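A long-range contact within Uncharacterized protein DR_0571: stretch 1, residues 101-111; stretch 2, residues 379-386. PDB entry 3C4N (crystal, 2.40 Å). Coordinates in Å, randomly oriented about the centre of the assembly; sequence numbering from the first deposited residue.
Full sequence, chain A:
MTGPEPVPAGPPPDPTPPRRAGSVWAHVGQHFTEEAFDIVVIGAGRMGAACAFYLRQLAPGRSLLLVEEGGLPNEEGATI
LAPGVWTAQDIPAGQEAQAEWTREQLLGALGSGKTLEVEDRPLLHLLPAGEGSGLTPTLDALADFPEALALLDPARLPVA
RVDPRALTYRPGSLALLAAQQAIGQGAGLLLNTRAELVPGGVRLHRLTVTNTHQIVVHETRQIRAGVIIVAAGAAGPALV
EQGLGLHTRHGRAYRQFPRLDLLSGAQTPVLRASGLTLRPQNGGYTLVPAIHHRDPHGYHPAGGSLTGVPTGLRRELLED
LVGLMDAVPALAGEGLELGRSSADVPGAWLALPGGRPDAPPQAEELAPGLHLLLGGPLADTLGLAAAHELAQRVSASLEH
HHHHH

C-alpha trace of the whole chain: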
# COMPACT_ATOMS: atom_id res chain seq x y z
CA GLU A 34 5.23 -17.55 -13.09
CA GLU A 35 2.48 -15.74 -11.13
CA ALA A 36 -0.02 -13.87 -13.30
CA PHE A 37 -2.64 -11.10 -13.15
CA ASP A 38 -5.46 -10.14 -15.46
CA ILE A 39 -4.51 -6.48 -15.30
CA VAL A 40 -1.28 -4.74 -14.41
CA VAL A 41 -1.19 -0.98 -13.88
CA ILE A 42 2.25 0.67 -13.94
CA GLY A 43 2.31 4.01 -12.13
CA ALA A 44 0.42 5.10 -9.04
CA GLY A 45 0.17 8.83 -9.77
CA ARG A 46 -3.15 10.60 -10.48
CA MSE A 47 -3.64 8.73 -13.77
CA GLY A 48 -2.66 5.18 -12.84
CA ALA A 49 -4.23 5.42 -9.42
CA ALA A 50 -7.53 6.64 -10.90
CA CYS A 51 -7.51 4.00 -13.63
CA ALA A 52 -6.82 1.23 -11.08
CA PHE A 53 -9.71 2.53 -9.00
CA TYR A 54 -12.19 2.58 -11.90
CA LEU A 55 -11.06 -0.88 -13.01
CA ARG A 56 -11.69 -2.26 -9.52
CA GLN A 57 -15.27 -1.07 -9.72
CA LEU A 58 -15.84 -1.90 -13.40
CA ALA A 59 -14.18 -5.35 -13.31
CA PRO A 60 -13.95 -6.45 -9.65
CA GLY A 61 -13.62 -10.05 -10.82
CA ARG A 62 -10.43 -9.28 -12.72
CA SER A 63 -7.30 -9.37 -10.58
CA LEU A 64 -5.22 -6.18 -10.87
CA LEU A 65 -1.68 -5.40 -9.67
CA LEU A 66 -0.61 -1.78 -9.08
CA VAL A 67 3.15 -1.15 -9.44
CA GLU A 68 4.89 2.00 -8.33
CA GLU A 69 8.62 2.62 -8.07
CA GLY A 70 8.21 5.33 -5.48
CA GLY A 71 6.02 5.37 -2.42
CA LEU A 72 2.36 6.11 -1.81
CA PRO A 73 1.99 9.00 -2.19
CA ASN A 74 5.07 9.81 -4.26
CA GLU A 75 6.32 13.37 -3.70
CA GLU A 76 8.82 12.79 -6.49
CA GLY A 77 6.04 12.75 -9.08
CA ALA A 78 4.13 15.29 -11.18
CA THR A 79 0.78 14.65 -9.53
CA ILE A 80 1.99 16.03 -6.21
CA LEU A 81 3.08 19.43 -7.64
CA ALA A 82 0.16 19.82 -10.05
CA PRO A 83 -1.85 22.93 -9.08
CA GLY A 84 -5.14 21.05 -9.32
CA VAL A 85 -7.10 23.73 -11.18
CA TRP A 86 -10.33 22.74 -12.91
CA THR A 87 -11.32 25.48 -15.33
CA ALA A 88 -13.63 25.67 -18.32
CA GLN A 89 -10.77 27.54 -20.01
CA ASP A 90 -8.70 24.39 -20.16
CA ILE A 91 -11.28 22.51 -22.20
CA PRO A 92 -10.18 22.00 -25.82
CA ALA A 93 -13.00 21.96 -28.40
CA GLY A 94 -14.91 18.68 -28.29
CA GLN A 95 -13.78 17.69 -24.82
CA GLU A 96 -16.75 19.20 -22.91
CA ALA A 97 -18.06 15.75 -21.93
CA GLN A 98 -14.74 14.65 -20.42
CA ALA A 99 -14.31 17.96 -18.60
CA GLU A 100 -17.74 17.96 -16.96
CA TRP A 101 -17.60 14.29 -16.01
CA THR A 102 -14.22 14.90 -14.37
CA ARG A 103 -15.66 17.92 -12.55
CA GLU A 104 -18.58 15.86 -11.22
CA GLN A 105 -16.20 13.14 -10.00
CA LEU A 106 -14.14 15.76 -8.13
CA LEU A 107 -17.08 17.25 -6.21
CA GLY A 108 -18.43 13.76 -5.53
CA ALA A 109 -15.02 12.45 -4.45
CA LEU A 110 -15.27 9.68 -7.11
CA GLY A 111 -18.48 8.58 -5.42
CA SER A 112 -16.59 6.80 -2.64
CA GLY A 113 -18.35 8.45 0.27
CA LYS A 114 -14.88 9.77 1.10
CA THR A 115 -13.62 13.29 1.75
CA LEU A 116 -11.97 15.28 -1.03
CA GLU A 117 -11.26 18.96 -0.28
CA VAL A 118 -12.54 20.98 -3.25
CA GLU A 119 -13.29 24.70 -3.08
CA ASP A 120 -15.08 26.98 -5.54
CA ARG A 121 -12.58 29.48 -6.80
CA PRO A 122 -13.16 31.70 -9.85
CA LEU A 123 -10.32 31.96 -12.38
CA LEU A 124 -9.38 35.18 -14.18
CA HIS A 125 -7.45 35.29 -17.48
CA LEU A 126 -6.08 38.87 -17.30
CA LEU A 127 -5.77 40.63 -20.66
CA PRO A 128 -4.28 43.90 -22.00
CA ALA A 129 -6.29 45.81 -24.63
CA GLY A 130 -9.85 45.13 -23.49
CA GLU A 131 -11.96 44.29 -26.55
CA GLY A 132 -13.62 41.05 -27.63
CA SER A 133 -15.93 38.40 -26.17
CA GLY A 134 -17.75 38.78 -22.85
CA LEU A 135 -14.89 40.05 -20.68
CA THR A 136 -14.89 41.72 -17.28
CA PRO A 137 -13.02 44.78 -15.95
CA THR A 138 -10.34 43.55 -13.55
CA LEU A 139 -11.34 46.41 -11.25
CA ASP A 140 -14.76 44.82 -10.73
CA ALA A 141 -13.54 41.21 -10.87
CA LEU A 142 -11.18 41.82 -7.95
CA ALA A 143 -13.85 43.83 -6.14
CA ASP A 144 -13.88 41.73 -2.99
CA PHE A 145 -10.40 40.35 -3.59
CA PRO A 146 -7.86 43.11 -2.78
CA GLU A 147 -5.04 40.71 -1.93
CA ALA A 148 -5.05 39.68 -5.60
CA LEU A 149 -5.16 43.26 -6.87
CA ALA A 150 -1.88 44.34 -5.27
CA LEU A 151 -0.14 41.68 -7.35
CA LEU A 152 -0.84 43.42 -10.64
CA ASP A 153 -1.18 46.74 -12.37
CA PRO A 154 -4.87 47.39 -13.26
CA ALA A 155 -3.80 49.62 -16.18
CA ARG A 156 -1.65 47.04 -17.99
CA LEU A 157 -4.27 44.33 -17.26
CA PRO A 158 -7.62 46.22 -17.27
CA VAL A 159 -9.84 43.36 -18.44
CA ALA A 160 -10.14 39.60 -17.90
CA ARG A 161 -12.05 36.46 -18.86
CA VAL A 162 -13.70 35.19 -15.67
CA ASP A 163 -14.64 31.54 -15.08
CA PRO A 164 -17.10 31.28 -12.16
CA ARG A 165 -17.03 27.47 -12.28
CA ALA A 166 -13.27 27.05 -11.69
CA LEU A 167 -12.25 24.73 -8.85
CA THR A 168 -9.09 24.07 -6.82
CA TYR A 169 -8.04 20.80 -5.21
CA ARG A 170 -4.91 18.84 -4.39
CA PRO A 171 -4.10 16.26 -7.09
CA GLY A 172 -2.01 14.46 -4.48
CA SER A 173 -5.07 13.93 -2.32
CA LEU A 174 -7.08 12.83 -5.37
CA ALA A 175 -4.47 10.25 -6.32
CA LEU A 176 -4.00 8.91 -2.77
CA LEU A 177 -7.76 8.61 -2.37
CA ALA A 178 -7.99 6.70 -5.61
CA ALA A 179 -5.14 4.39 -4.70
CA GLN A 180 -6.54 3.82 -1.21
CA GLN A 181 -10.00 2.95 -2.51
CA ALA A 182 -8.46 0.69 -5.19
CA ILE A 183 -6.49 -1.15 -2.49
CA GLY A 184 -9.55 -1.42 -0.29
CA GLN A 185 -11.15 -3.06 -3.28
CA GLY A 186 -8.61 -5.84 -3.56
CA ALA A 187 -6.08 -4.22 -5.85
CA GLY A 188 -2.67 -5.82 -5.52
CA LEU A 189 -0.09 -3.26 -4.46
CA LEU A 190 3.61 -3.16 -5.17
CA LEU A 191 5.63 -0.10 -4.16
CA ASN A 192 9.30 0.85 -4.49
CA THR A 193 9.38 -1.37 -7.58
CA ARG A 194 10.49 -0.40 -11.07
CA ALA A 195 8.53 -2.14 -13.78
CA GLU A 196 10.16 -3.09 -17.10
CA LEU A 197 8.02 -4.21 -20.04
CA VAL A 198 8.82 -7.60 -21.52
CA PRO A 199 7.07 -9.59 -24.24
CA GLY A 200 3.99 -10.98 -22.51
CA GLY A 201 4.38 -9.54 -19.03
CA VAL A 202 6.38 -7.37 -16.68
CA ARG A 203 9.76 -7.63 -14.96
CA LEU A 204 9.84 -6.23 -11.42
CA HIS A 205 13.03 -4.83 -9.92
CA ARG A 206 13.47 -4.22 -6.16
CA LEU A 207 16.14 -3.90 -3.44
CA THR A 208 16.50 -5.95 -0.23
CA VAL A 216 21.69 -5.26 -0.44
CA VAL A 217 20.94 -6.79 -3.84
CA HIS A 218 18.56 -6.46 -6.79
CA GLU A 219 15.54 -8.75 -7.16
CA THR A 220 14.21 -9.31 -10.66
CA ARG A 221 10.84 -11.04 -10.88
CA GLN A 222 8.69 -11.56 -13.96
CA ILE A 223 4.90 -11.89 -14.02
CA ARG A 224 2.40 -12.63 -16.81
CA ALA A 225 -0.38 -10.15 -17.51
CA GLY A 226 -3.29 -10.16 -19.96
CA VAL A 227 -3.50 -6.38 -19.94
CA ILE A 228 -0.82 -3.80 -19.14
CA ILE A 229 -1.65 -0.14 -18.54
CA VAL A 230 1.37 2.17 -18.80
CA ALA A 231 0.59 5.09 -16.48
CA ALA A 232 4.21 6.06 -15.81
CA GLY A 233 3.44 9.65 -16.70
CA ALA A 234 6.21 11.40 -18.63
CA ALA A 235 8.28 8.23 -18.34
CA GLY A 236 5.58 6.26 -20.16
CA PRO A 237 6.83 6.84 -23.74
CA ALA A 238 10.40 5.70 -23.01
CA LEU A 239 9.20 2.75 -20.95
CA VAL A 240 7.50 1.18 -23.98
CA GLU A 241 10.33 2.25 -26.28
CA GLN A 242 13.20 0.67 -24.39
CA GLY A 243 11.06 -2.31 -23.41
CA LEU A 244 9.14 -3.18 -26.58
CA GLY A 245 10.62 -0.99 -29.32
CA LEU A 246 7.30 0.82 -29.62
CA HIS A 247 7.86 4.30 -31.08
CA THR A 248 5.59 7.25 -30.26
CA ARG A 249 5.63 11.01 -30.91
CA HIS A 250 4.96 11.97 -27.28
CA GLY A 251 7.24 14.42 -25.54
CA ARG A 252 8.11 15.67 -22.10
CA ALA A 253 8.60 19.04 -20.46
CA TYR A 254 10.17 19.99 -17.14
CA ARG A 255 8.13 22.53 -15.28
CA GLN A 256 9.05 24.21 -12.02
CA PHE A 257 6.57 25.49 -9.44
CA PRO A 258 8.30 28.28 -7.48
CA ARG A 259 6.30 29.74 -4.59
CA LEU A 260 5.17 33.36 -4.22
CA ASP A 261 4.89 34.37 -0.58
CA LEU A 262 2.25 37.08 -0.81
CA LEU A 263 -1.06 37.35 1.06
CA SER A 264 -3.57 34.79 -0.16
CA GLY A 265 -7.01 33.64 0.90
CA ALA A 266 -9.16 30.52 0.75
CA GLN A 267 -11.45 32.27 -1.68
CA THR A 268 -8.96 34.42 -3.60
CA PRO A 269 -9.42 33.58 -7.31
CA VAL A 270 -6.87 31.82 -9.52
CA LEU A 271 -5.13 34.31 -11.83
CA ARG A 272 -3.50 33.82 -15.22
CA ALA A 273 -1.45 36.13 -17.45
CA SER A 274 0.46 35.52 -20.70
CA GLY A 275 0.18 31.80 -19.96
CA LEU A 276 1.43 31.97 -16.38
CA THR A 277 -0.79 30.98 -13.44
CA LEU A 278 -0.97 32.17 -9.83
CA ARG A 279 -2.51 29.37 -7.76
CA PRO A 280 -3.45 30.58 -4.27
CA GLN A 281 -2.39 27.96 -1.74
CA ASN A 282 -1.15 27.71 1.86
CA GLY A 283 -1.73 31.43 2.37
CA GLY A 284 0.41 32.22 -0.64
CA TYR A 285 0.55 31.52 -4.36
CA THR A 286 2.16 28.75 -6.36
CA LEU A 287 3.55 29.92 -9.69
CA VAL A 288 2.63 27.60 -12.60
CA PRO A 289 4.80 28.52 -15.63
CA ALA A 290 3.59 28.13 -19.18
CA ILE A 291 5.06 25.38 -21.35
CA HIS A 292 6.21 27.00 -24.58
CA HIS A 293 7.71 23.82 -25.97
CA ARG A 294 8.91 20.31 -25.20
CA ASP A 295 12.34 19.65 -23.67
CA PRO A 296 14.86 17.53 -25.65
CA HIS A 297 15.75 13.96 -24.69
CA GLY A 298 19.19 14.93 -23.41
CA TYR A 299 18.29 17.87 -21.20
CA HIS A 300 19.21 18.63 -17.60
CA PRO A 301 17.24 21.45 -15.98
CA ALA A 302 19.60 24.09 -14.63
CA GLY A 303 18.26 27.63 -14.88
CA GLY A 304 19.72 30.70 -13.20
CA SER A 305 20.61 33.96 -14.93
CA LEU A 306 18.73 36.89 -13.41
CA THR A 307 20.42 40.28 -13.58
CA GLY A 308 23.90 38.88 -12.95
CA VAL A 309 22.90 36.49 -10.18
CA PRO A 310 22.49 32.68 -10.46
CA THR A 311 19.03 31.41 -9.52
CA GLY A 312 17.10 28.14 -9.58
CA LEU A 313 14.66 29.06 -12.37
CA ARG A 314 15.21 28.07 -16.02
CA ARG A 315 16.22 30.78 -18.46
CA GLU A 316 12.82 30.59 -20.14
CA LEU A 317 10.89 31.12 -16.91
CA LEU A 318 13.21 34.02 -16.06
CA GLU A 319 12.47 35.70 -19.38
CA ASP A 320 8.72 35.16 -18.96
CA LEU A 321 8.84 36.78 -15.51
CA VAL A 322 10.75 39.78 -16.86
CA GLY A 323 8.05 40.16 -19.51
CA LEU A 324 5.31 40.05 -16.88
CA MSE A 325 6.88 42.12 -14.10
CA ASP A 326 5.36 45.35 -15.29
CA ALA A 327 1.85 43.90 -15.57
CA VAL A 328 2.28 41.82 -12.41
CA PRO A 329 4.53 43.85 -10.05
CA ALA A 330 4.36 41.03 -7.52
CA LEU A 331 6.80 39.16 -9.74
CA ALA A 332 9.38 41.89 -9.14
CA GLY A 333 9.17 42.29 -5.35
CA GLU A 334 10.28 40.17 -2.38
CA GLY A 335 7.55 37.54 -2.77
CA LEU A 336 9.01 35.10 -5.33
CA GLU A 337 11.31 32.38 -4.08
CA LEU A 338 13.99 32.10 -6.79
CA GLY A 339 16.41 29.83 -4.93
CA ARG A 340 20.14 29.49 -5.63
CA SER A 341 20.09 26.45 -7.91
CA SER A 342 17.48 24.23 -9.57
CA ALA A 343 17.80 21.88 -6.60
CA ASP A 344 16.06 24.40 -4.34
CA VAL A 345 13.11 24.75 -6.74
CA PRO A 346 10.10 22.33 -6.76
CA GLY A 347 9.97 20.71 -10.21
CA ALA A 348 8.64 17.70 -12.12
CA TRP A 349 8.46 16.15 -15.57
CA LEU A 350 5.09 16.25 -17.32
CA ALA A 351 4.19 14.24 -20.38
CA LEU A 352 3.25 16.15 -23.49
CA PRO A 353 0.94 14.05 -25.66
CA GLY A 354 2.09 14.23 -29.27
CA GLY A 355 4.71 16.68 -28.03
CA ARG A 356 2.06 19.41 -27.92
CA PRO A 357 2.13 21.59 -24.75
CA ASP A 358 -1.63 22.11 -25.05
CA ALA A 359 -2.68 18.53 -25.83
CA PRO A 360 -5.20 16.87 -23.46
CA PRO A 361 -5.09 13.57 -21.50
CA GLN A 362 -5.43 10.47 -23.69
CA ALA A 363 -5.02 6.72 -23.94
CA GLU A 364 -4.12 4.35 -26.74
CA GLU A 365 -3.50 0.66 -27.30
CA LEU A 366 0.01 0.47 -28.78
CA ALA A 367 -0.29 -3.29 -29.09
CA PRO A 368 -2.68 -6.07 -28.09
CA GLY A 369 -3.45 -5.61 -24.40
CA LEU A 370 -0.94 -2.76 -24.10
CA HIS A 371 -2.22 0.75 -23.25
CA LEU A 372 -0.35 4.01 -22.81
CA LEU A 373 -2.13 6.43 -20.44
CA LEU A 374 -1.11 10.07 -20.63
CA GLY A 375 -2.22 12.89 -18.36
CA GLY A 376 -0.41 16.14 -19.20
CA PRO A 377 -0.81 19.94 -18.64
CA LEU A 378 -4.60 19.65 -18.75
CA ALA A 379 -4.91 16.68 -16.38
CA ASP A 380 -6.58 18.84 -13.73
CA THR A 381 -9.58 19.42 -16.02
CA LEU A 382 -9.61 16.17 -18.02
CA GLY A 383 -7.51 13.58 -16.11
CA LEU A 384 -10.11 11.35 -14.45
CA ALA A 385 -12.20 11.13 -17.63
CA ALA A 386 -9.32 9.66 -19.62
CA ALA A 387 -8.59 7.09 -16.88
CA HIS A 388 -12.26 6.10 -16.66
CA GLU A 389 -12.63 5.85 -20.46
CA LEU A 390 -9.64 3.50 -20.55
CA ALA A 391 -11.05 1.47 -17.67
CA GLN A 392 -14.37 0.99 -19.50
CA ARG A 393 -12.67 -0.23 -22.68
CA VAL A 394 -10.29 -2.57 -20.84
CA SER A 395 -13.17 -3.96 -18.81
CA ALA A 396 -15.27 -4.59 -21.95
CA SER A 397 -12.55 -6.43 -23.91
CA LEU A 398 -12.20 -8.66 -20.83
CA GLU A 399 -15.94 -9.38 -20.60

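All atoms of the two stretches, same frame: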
# COMPACT_ATOMS: atom_id res chain seq x y z
N TRP A 101 -17.57 15.56 -16.72
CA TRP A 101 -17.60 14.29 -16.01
C TRP A 101 -16.51 14.32 -14.94
O TRP A 101 -16.73 13.93 -13.78
CB TRP A 101 -17.36 13.14 -16.99
CG TRP A 101 -17.53 11.79 -16.37
CD1 TRP A 101 -18.69 11.08 -16.26
CD2 TRP A 101 -16.53 11.03 -15.69
NE1 TRP A 101 -18.48 9.92 -15.55
CE2 TRP A 101 -17.15 9.86 -15.19
CE3 TRP A 101 -15.16 11.22 -15.46
CZ2 TRP A 101 -16.45 8.89 -14.46
CZ3 TRP A 101 -14.47 10.25 -14.74
CH2 TRP A 101 -15.12 9.10 -14.25
N THR A 102 -15.33 14.80 -15.32
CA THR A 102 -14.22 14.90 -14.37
C THR A 102 -14.61 15.85 -13.24
O THR A 102 -14.35 15.55 -12.07
CB THR A 102 -12.93 15.43 -15.06
OG1 THR A 102 -12.49 14.48 -16.03
CG2 THR A 102 -11.82 15.66 -14.02
N ARG A 103 -15.27 16.96 -13.57
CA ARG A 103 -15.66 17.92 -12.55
C ARG A 103 -16.61 17.28 -11.54
O ARG A 103 -16.45 17.45 -10.33
CB ARG A 103 -16.32 19.17 -13.15
CG ARG A 103 -16.17 20.39 -12.23
CD ARG A 103 -16.93 21.66 -12.66
NE ARG A 103 -18.11 21.79 -11.82
CZ ARG A 103 -18.47 22.87 -11.14
NH1 ARG A 103 -17.77 23.99 -11.17
NH2 ARG A 103 -19.55 22.82 -10.38
N GLU A 104 -17.59 16.54 -12.05
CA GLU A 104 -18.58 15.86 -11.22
C GLU A 104 -17.91 14.86 -10.27
O GLU A 104 -18.28 14.78 -9.09
CB GLU A 104 -19.60 15.13 -12.10
CG GLU A 104 -20.84 14.73 -11.32
CD GLU A 104 -21.98 14.20 -12.19
OE1 GLU A 104 -23.15 14.32 -11.75
OE2 GLU A 104 -21.72 13.66 -13.29
N GLN A 105 -16.94 14.12 -10.79
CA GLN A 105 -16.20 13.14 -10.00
C GLN A 105 -15.52 13.85 -8.82
O GLN A 105 -15.61 13.41 -7.67
CB GLN A 105 -15.13 12.44 -10.86
CG GLN A 105 -15.65 11.41 -11.83
CD GLN A 105 -16.21 10.19 -11.14
OE1 GLN A 105 -17.42 9.98 -11.13
NE2 GLN A 105 -15.33 9.37 -10.54
N LEU A 106 -14.84 14.95 -9.13
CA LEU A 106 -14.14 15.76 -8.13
C LEU A 106 -15.05 16.14 -6.96
O LEU A 106 -14.76 15.82 -5.82
CB LEU A 106 -13.58 17.02 -8.79
CG LEU A 106 -12.10 17.10 -9.23
CD1 LEU A 106 -11.49 15.75 -9.42
CD2 LEU A 106 -12.01 17.92 -10.49
N LEU A 107 -16.15 16.83 -7.26
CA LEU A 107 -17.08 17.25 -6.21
C LEU A 107 -17.73 16.07 -5.49
O LEU A 107 -18.15 16.19 -4.34
CB LEU A 107 -18.16 18.16 -6.79
CG LEU A 107 -17.71 19.47 -7.46
CD1 LEU A 107 -18.93 20.15 -8.06
CD2 LEU A 107 -17.03 20.37 -6.46
N GLY A 108 -17.82 14.92 -6.16
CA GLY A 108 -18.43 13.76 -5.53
C GLY A 108 -17.39 12.81 -4.97
O GLY A 108 -17.71 11.69 -4.55
N ALA A 109 -16.13 13.25 -4.95
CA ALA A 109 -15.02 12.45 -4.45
C ALA A 109 -14.98 11.04 -5.07
O ALA A 109 -14.70 10.07 -4.38
CB ALA A 109 -15.11 12.36 -2.92
N LEU A 110 -15.27 10.95 -6.37
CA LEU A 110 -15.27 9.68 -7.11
C LEU A 110 -16.42 8.79 -6.68
O LEU A 110 -16.47 7.62 -7.04
CB LEU A 110 -13.95 8.93 -6.89
CG LEU A 110 -12.66 9.72 -7.17
CD1 LEU A 110 -11.43 8.92 -6.75
CD2 LEU A 110 -12.62 10.07 -8.63
N GLY A 111 -17.34 9.35 -5.90
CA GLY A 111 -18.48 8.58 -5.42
C GLY A 111 -18.08 7.50 -4.44
O GLY A 111 -18.68 6.42 -4.42
N ALA A 379 -4.41 17.74 -17.25
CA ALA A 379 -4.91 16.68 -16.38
C ALA A 379 -5.85 17.15 -15.26
O ALA A 379 -6.72 16.39 -14.83
CB ALA A 379 -3.76 15.89 -15.80
N ASP A 380 -5.69 18.38 -14.79
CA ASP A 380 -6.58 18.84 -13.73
C ASP A 380 -8.03 18.99 -14.21
O ASP A 380 -8.97 18.82 -13.44
CB ASP A 380 -6.06 20.16 -13.12
CG ASP A 380 -4.67 20.01 -12.45
OD1 ASP A 380 -4.47 19.01 -11.69
OD2 ASP A 380 -3.80 20.88 -12.66
N THR A 381 -8.22 19.27 -15.50
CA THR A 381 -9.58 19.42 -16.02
C THR A 381 -10.12 18.18 -16.73
O THR A 381 -11.33 17.97 -16.77
CB THR A 381 -9.66 20.60 -17.02
OG1 THR A 381 -9.25 21.81 -16.37
CG2 THR A 381 -11.10 20.77 -17.53
N LEU A 382 -9.22 17.35 -17.25
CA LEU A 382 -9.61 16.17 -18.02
C LEU A 382 -9.00 14.83 -17.59
O LEU A 382 -9.27 13.81 -18.23
CB LEU A 382 -9.25 16.42 -19.48
CG LEU A 382 -9.69 17.76 -20.10
CD1 LEU A 382 -8.94 18.02 -21.40
CD2 LEU A 382 -11.17 17.75 -20.33
N GLY A 383 -8.17 14.81 -16.55
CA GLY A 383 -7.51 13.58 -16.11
C GLY A 383 -8.35 12.35 -15.78
O GLY A 383 -8.14 11.29 -16.35
N LEU A 384 -9.28 12.48 -14.83
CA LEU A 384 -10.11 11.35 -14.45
C LEU A 384 -10.83 10.74 -15.64
O LEU A 384 -10.79 9.52 -15.84
CB LEU A 384 -11.15 11.78 -13.39
CG LEU A 384 -10.60 12.14 -12.01
CD1 LEU A 384 -11.70 12.74 -11.10
CD2 LEU A 384 -10.03 10.87 -11.39
N ALA A 385 -11.46 11.58 -16.46
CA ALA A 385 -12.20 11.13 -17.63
C ALA A 385 -11.41 10.18 -18.50
O ALA A 385 -11.93 9.14 -18.93
CB ALA A 385 -12.65 12.34 -18.45
N ALA A 386 -10.15 10.52 -18.77
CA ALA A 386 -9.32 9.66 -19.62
C ALA A 386 -8.99 8.33 -18.93
O ALA A 386 -8.83 7.31 -19.61
CB ALA A 386 -8.04 10.40 -20.03

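Residues 101-107 form the end of a helix that begins earlier in the chain, and residues 379-386 form the start of a region of helix that continues beyond the stretch. The two helices cross at 90°, with their axes 7.6 Å apart at closest approach. Helices crossed at a right angle touch over a short length, and the contact is correspondingly compact, burying 356 Å² in total around T102 and L384. The backbones come nearest at T102 and A385, whose CA atoms lie 5.4 Å apart.

The second helix is kinked here: the N atoms of L384 and A385 make no bond to the preceding turn. T102 makes use of one of them. The CA-to-CB bond of T102 points toward the second helix, and chi1 at -65° (m) places T102 OG1 3.1 Å from A385 N. The amide donates a hydrogen bond to this hydroxyl, with an N-H...O angle of 148°, so a side chain from the neighbouring helix supplies an acceptor that the helix itself does not. The same rotamer leaves T102 CG2 4.0 Å from L384 CB, while T102 CB lies 3.5 Å from T381 O. The threonine thus sits as a knob among L382, G383, L384 and A385. The A385 side chain lies against the threonine, with A385 CB 3.2 Å from T102 OG1.

L384 returns the arrangement, inserting its side chain among W101, T102, Q105 and L106. Its CA-to-CB bond points toward the first helix, and the extended m,t rotamer (chi1 -69°, chi2 172°) carries L384 CD1 to 3.5 Å from both Q105 CB and L106 CD1. L106 leaves its backbone sideways, but its end comes nearer the second helix; its chi angles of -98° and 22° both fall between the usual wells, an unusual conformation in which CD1 packs against L384. Beyond the helix, the chain turns after G108, and L110 also leaves its backbone sideways, but its end comes nearer the second helix. With chi1 m and chi2 t, L110 CD2 reaches 3.8 Å from L384 CD1, adding another apolar surface around the same methyl.

W101 covers another side of L384. Chi1 in the t well and chi2 at 87° set the indole so that the L384 backbone meets its edge, with W101 CZ3 3.8 Å from L384 C. W101 CZ3 also lies 3.9 Å from L384 CB, and W101 CE3 approaches A385 CA at 3.7 Å, extending the van der Waals contact alongside the threonine's hydrogen bond.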